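Long-range contact in transmembrane oligosaccharyl transferase (Archaeoglobus fulgidus, PDB 3WAJ), which is a polytopic membrane protein of the STT3/AglB oligosaccharyl transferase family, with a helical transmembrane part, a soluble C-terminal part and a bound zinc ion: residues A120-V131 with F168-L179. Numbering follows the deposited sequence.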
ATOM      1  N   ALA A 120      -0.177 -22.921   3.393  1.00 65.30           N
ATOM      2  CA  ALA A 120      -1.016 -22.571   4.552  1.00 58.08           C
ATOM      3  C   ALA A 120      -1.887 -23.746   4.976  1.00 62.55           C
ATOM      4  O   ALA A 120      -2.450 -23.749   6.079  1.00 57.89           O
ATOM      5  CB  ALA A 120      -1.868 -21.344   4.265  1.00 49.29           C
ATOM      6  N   ILE A 121      -2.005 -24.728   4.080  1.00 63.94           N
ATOM      7  CA  ILE A 121      -2.656 -25.996   4.387  1.00 60.95           C
ATOM      8  C   ILE A 121      -2.075 -26.590   5.677  1.00 57.89           C
ATOM      9  O   ILE A 121      -2.820 -26.941   6.596  1.00 58.26           O
ATOM     10  CB  ILE A 121      -2.519 -26.991   3.206  1.00 68.62           C
ATOM     11  CG1 ILE A 121      -3.756 -26.936   2.304  1.00 69.26           C
ATOM     12  CG2 ILE A 121      -2.336 -28.419   3.693  1.00 66.07           C
ATOM     13  CD1 ILE A 121      -4.124 -25.557   1.839  1.00 69.54           C
ATOM     14  N   LEU A 122      -0.745 -26.662   5.756  1.00 56.71           N
ATOM     15  CA  LEU A 122      -0.070 -27.286   6.901  1.00 61.92           C
ATOM     16  C   LEU A 122      -0.440 -26.696   8.292  1.00 60.65           C
ATOM     17  O   LEU A 122      -0.941 -27.427   9.154  1.00 60.85           O
ATOM     18  CB  LEU A 122       1.450 -27.375   6.676  1.00 59.73           C
ATOM     19  CG  LEU A 122       1.880 -27.880   5.295  1.00 64.55           C
ATOM     20  CD1 LEU A 122       3.393 -28.098   5.214  1.00 68.98           C
ATOM     21  CD2 LEU A 122       1.135 -29.153   4.925  1.00 65.01           C
ATOM     22  N   PRO A 123      -0.232 -25.379   8.505  1.00 60.80           N
ATOM     23  CA  PRO A 123      -0.582 -24.851   9.834  1.00 57.88           C
ATOM     24  C   PRO A 123      -2.074 -24.947  10.137  1.00 55.62           C
ATOM     25  O   PRO A 123      -2.425 -25.122  11.307  1.00 52.40           O
ATOM     26  CB  PRO A 123      -0.182 -23.371   9.756  1.00 49.89           C
ATOM     27  CG  PRO A 123       0.632 -23.233   8.517  1.00 56.20           C
ATOM     28  CD  PRO A 123       0.214 -24.314   7.590  1.00 55.96           C
ATOM     29  N   VAL A 124      -2.933 -24.813   9.122  1.00 54.18           N
ATOM     30  CA  VAL A 124      -4.373 -24.879   9.365  1.00 59.42           C
ATOM     31  C   VAL A 124      -4.783 -26.288   9.780  1.00 67.62           C
ATOM     32  O   VAL A 124      -5.330 -26.469  10.867  1.00 70.53           O
ATOM     33  CB  VAL A 124      -5.211 -24.398   8.175  1.00 53.15           C
ATOM     34  CG1 VAL A 124      -6.685 -24.669   8.436  1.00 53.43           C
ATOM     35  CG2 VAL A 124      -4.992 -22.915   7.949  1.00 48.06           C
ATOM     36  N   TYR A 125      -4.500 -27.270   8.925  1.00 63.53           N
ATOM     37  CA  TYR A 125      -4.699 -28.668   9.274  1.00 70.53           C
ATOM     38  C   TYR A 125      -4.196 -28.916  10.684  1.00 73.48           C
ATOM     39  O   TYR A 125      -4.956 -29.365  11.536  1.00 82.32           O
ATOM     40  CB  TYR A 125      -3.977 -29.615   8.300  1.00 72.45           C
ATOM     41  CG  TYR A 125      -4.029 -31.054   8.767  1.00 77.98           C
ATOM     42  CD1 TYR A 125      -5.091 -31.879   8.414  1.00 84.79           C
ATOM     43  CD2 TYR A 125      -3.033 -31.583   9.584  1.00 81.21           C
ATOM     44  CE1 TYR A 125      -5.163 -33.198   8.861  1.00 86.19           C
ATOM     45  CE2 TYR A 125      -3.093 -32.896  10.035  1.00 85.66           C
ATOM     46  CZ  TYR A 125      -4.160 -33.699   9.669  1.00 86.79           C
ATOM     47  OH  TYR A 125      -4.220 -35.002  10.111  1.00 86.97           O
ATOM     48  N   LEU A 126      -2.920 -28.606  10.922  1.00 68.03           N
ATOM     49  CA  LEU A 126      -2.305 -28.787  12.238  1.00 60.70           C
ATOM     50  C   LEU A 126      -3.137 -28.156  13.337  1.00 63.19           C
ATOM     51  O   LEU A 126      -3.422 -28.809  14.340  1.00 72.84           O
ATOM     52  CB  LEU A 126      -0.884 -28.219  12.282  1.00 56.04           C
ATOM     53  CG  LEU A 126      -0.200 -28.424  13.636  1.00 63.44           C
ATOM     54  CD1 LEU A 126      -0.183 -29.906  13.980  1.00 65.56           C
ATOM     55  CD2 LEU A 126       1.214 -27.859  13.663  1.00 65.62           C
ATOM     56  N   LEU A 127      -3.538 -26.899  13.151  1.00 57.40           N
ATOM     57  CA  LEU A 127      -4.339 -26.201  14.168  1.00 60.74           C
ATOM     58  C   LEU A 127      -5.730 -26.802  14.403  1.00 68.65           C
ATOM     59  O   LEU A 127      -6.113 -27.027  15.551  1.00 73.05           O
ATOM     60  CB  LEU A 127      -4.469 -24.707  13.862  1.00 55.53           C
ATOM     61  CG  LEU A 127      -5.442 -23.948  14.770  1.00 58.24           C
ATOM     62  CD1 LEU A 127      -4.938 -23.883  16.210  1.00 55.57           C
ATOM     63  CD2 LEU A 127      -5.698 -22.557  14.234  1.00 60.28           C
ATOM     64  N   THR A 128      -6.492 -27.050  13.337  1.00 67.88           N
ATOM     65  CA  THR A 128      -7.843 -27.576  13.527  1.00 75.58           C
ATOM     66  C   THR A 128      -7.857 -29.081  13.799  1.00 77.85           C
ATOM     67  O   THR A 128      -8.896 -29.640  14.151  1.00 72.10           O
ATOM     68  CB  THR A 128      -8.833 -27.240  12.372  1.00 64.82           C
ATOM     69  OG1 THR A 128      -9.226 -28.447  11.724  1.00 66.74           O
ATOM     70  CG2 THR A 128      -8.228 -26.318  11.361  1.00 52.83           C
ATOM     71  N   ARG A 129      -6.707 -29.728  13.632  1.00 80.49           N
ATOM     72  CA  ARG A 129      -6.535 -31.106  14.089  1.00 82.77           C
ATOM     73  C   ARG A 129      -6.305 -31.103  15.600  1.00 82.77           C
ATOM     74  O   ARG A 129      -6.883 -31.905  16.329  1.00 83.90           O
ATOM     75  CB  ARG A 129      -5.343 -31.762  13.385  1.00 85.79           C
ATOM     76  CG  ARG A 129      -5.281 -33.284  13.471  1.00 97.09           C
ATOM     77  CD  ARG A 129      -4.590 -33.782  14.742  1.00107.19           C
ATOM     78  NE  ARG A 129      -3.138 -33.606  14.693  1.00111.96           N
ATOM     79  CZ  ARG A 129      -2.256 -34.596  14.802  1.00115.10           C
ATOM     80  NH1 ARG A 129      -2.671 -35.847  14.976  1.00116.69           N
ATOM     81  NH2 ARG A 129      -0.953 -34.336  14.740  1.00113.25           N
ATOM     82  N   GLU A 130      -5.458 -30.186  16.059  1.00 79.74           N
ATOM     83  CA  GLU A 130      -5.009 -30.153  17.448  1.00 73.78           C
ATOM     84  C   GLU A 130      -6.085 -29.675  18.408  1.00 70.05           C
ATOM     85  O   GLU A 130      -5.988 -29.883  19.624  1.00 67.96           O
ATOM     86  CB  GLU A 130      -3.770 -29.260  17.571  1.00 76.16           C
ATOM     87  CG  GLU A 130      -2.538 -29.998  18.043  1.00 81.46           C
ATOM     88  CD  GLU A 130      -2.527 -31.444  17.597  1.00 88.23           C
ATOM     89  OE1 GLU A 130      -2.503 -31.705  16.377  1.00 89.23           O
ATOM     90  OE2 GLU A 130      -2.546 -32.328  18.475  1.00 97.07           O
ATOM     91  N   VAL A 131      -7.103 -29.022  17.862  1.00 68.08           N
ATOM     92  CA  VAL A 131      -8.208 -28.528  18.669  1.00 71.10           C
ATOM     93  C   VAL A 131      -9.322 -29.543  18.586  1.00 84.28           C
ATOM     94  O   VAL A 131      -9.911 -29.937  19.593  1.00 92.93           O
ATOM     95  CB  VAL A 131      -8.713 -27.172  18.164  1.00 72.30           C
ATOM     96  CG1 VAL A 131     -10.041 -26.820  18.811  1.00 70.79           C
ATOM     97  CG2 VAL A 131      -7.673 -26.075  18.432  1.00 70.13           C
ATOM     98  N   PHE A 168       0.283 -17.147   8.108  1.00 40.47           N
ATOM     99  CA  PHE A 168       0.923 -18.454   8.173  1.00 41.92           C
ATOM    100  C   PHE A 168       1.597 -18.678   9.532  1.00 48.37           C
ATOM    101  O   PHE A 168       1.384 -19.704  10.165  1.00 55.57           O
ATOM    102  CB  PHE A 168       1.930 -18.603   7.024  1.00 42.99           C
ATOM    103  CG  PHE A 168       2.547 -19.977   6.913  1.00 42.17           C
ATOM    104  CD1 PHE A 168       2.131 -20.854   5.926  1.00 40.59           C
ATOM    105  CD2 PHE A 168       3.564 -20.377   7.776  1.00 49.00           C
ATOM    106  CE1 PHE A 168       2.701 -22.106   5.805  1.00 41.67           C
ATOM    107  CE2 PHE A 168       4.133 -21.632   7.671  1.00 50.40           C
ATOM    108  CZ  PHE A 168       3.702 -22.499   6.680  1.00 45.75           C
ATOM    109  N   TRP A 169       2.413 -17.739   9.990  1.00 45.48           N
ATOM    110  CA  TRP A 169       3.104 -17.967  11.254  1.00 47.11           C
ATOM    111  C   TRP A 169       2.187 -17.821  12.475  1.00 52.50           C
ATOM    112  O   TRP A 169       2.429 -18.449  13.508  1.00 62.55           O
ATOM    113  CB  TRP A 169       4.382 -17.111  11.372  1.00 40.51           C
ATOM    114  CG  TRP A 169       5.421 -17.471  10.322  1.00 43.73           C
ATOM    115  CD1 TRP A 169       5.882 -16.671   9.306  1.00 44.81           C
ATOM    116  CD2 TRP A 169       6.095 -18.734  10.169  1.00 43.95           C
ATOM    117  NE1 TRP A 169       6.805 -17.354   8.547  1.00 41.62           N
ATOM    118  CE2 TRP A 169       6.950 -18.621   9.049  1.00 45.03           C
ATOM    119  CE3 TRP A 169       6.057 -19.944  10.869  1.00 43.89           C
ATOM    120  CZ2 TRP A 169       7.766 -19.681   8.617  1.00 43.17           C
ATOM    121  CZ3 TRP A 169       6.862 -20.991  10.444  1.00 42.72           C
ATOM    122  CH2 TRP A 169       7.705 -20.855   9.325  1.00 45.66           C
ATOM    123  N   GLN A 170       1.134 -17.012  12.374  1.00 46.14           N
ATOM    124  CA  GLN A 170       0.231 -16.857  13.517  1.00 47.45           C
ATOM    125  C   GLN A 170      -0.511 -18.163  13.783  1.00 49.44           C
ATOM    126  O   GLN A 170      -0.514 -18.671  14.909  1.00 44.64           O
ATOM    127  CB  GLN A 170      -0.783 -15.732  13.310  1.00 47.11           C
ATOM    128  CG  GLN A 170      -1.623 -15.463  14.561  1.00 50.15           C
ATOM    129  CD  GLN A 170      -2.906 -14.717  14.259  1.00 53.11           C
ATOM    130  OE1 GLN A 170      -3.075 -13.555  14.643  1.00 61.01           O
ATOM    131  NE2 GLN A 170      -3.819 -15.381  13.565  1.00 45.94           N
ATOM    132  N   VAL A 171      -1.137 -18.691  12.733  1.00 50.59           N
ATOM    133  CA  VAL A 171      -1.818 -19.979  12.789  1.00 52.95           C
ATOM    134  C   VAL A 171      -0.846 -21.088  13.194  1.00 57.19           C
ATOM    135  O   VAL A 171      -1.162 -21.914  14.050  1.00 66.18           O
ATOM    136  CB  VAL A 171      -2.486 -20.309  11.447  1.00 48.46           C
ATOM    137  CG1 VAL A 171      -3.226 -21.647  11.520  1.00 42.78           C
ATOM    138  CG2 VAL A 171      -3.448 -19.197  11.065  1.00 44.95           C
ATOM    139  N   SER A 172       0.331 -21.094  12.576  1.00 49.12           N
ATOM    140  CA  SER A 172       1.394 -22.033  12.930  1.00 46.58           C
ATOM    141  C   SER A 172       1.707 -21.958  14.406  1.00 53.75           C
ATOM    142  O   SER A 172       1.870 -22.988  15.053  1.00 55.82           O
ATOM    143  CB  SER A 172       2.682 -21.745  12.146  1.00 42.93           C
ATOM    144  OG  SER A 172       2.543 -22.115  10.791  1.00 44.01           O
ATOM    145  N   ALA A 173       1.808 -20.738  14.933  1.00 55.99           N
ATOM    146  CA  ALA A 173       2.161 -20.553  16.336  1.00 53.86           C
ATOM    147  C   ALA A 173       1.088 -21.155  17.248  1.00 57.82           C
ATOM    148  O   ALA A 173       1.411 -21.817  18.230  1.00 57.18           O
ATOM    149  CB  ALA A 173       2.391 -19.088  16.656  1.00 47.73           C
ATOM    150  N   LEU A 174      -0.182 -20.942  16.909  1.00 56.36           N
ATOM    151  CA  LEU A 174      -1.281 -21.507  17.683  1.00 55.51           C
ATOM    152  C   LEU A 174      -1.261 -23.043  17.647  1.00 58.76           C
ATOM    153  O   LEU A 174      -1.210 -23.701  18.694  1.00 59.07           O
ATOM    154  CB  LEU A 174      -2.617 -20.997  17.156  1.00 55.58           C
ATOM    155  CG  LEU A 174      -2.876 -19.495  17.177  1.00 60.39           C
ATOM    156  CD1 LEU A 174      -4.192 -19.195  16.480  1.00 65.22           C
ATOM    157  CD2 LEU A 174      -2.888 -18.947  18.601  1.00 56.60           C
ATOM    158  N   GLY A 175      -1.303 -23.604  16.443  1.00 54.09           N
ATOM    159  CA  GLY A 175      -1.317 -25.043  16.260  1.00 57.42           C
ATOM    160  C   GLY A 175      -0.127 -25.740  16.888  1.00 58.51           C
ATOM    161  O   GLY A 175      -0.266 -26.804  17.486  1.00 63.83           O
ATOM    162  N   THR A 176       1.048 -25.140  16.753  1.00 54.39           N
ATOM    163  CA  THR A 176       2.255 -25.720  17.332  1.00 57.95           C
ATOM    164  C   THR A 176       2.286 -25.537  18.843  1.00 62.74           C
ATOM    165  O   THR A 176       2.825 -26.373  19.572  1.00 64.96           O
ATOM    166  CB  THR A 176       3.541 -25.124  16.720  1.00 57.61           C
ATOM    167  OG1 THR A 176       3.544 -23.698  16.895  1.00 57.53           O
ATOM    168  CG2 THR A 176       3.664 -25.487  15.235  1.00 52.18           C
ATOM    169  N   PHE A 177       1.735 -24.425  19.319  1.00 60.77           N
ATOM    170  CA  PHE A 177       1.622 -24.238  20.760  1.00 56.66           C
ATOM    171  C   PHE A 177       0.648 -25.251  21.374  1.00 61.04           C
ATOM    172  O   PHE A 177       0.933 -25.833  22.422  1.00 59.52           O
ATOM    173  CB  PHE A 177       1.185 -22.826  21.128  1.00 45.34           C
ATOM    174  CG  PHE A 177       1.044 -22.613  22.608  1.00 46.41           C
ATOM    175  CD1 PHE A 177       2.161 -22.366  23.391  1.00 41.35           C
ATOM    176  CD2 PHE A 177      -0.209 -22.687  23.226  1.00 50.65           C
ATOM    177  CE1 PHE A 177       2.042 -22.198  24.761  1.00 45.00           C
ATOM    178  CE2 PHE A 177      -0.341 -22.513  24.600  1.00 47.85           C
ATOM    179  CZ  PHE A 177       0.784 -22.271  25.371  1.00 48.95           C
ATOM    180  N   LEU A 178      -0.500 -25.452  20.732  1.00 57.75           N
ATOM    181  CA  LEU A 178      -1.481 -26.383  21.262  1.00 57.40           C
ATOM    182  C   LEU A 178      -0.917 -27.793  21.192  1.00 67.71           C
ATOM    183  O   LEU A 178      -1.072 -28.576  22.127  1.00 79.03           O
ATOM    184  CB  LEU A 178      -2.826 -26.248  20.545  1.00 53.25           C
ATOM    185  CG  LEU A 178      -3.538 -24.947  20.930  1.00 55.97           C
ATOM    186  CD1 LEU A 178      -4.891 -24.805  20.252  1.00 60.76           C
ATOM    187  CD2 LEU A 178      -3.692 -24.844  22.442  1.00 51.21           C
ATOM    188  N   LEU A 179      -0.217 -28.094  20.106  1.00 70.53           N
ATOM    189  CA  LEU A 179       0.485 -29.365  19.968  1.00 70.82           C
ATOM    190  C   LEU A 179       1.479 -29.582  21.115  1.00 77.08           C
ATOM    191  O   LEU A 179       1.651 -30.701  21.594  1.00 87.21           O
ATOM    192  CB  LEU A 179       1.194 -29.422  18.613  1.00 70.74           C
ATOM    193  CG  LEU A 179       1.723 -30.757  18.074  1.00 75.11           C
ATOM    194  CD1 LEU A 179       3.074 -31.115  18.647  1.00 71.90           C
ATOM    195  CD2 LEU A 179       0.739 -31.878  18.344  1.00 74.12           C
TER
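Leu-127 and Gly-175 mark the closest CA-CA approach between the two segments, on helices 121-131 and 163-181, their CA atoms 3.9 Å apart where the short segments run roughly parallel, crossing at 37° with axes 8.0 Å apart at closest. The pair illustrates how a glycine lets two membrane helices meet closely: with no side chain at Gly-175, Leu-127 settles as a knob into the hole formed by Val-171, Leu-174, Gly-175 and Leu-178. The CG of Leu-127 lies anti to the backbone N (chi1 172°), which carries Leu-127 CD1 over the glycine, 3.7 Å from Gly-175 N, while Leu-127 CD2 reaches Val-171 CG1 at 3.8 Å. No hydrogen bond joins the two segments; the grip is one of shape. Toward the N-terminal ends, Pro-123 sets CG over the centre of one face of the Phe-168 ring, the two side chains crossing at about a right angle, a CH-pi contact with CG 3.6 Å from the ring centroid, only 13° off the normal. CB and CG of the same proline rest against Ser-172 OG, whose hydrogen bond goes back to Phe-168 O of its own helix (2.7 Å), so that this carbonyl accepts from both OG and N of Ser-172, on opposite faces of its plane. Such intrahelical bonding, repeated by Thr-176 OG1 to Ser-172 O, gives the hydroxyls a partner within their own helix in the predominantly apolar packing of the STT3-type transmembrane bundle; Thr-176 OG1 also bonds to Thr-207 OG1. Helix 405-420 adds Leu-410 against Leu-127 and Trp-413 against Leu-174. Further along, Leu-126 CD2 packs crosswise on Thr-176 CG2, and Val-131 CG2 meets Leu-178 CD1 at 3.6 Å. Glu-130, bent at chi2, brings CG against the Leu-179 backbone and turns OE2 toward Leu-179 CD2, the side chains crossing obliquely, while OE1 forms a salt bridge with Arg-129 NE (2.6 Å).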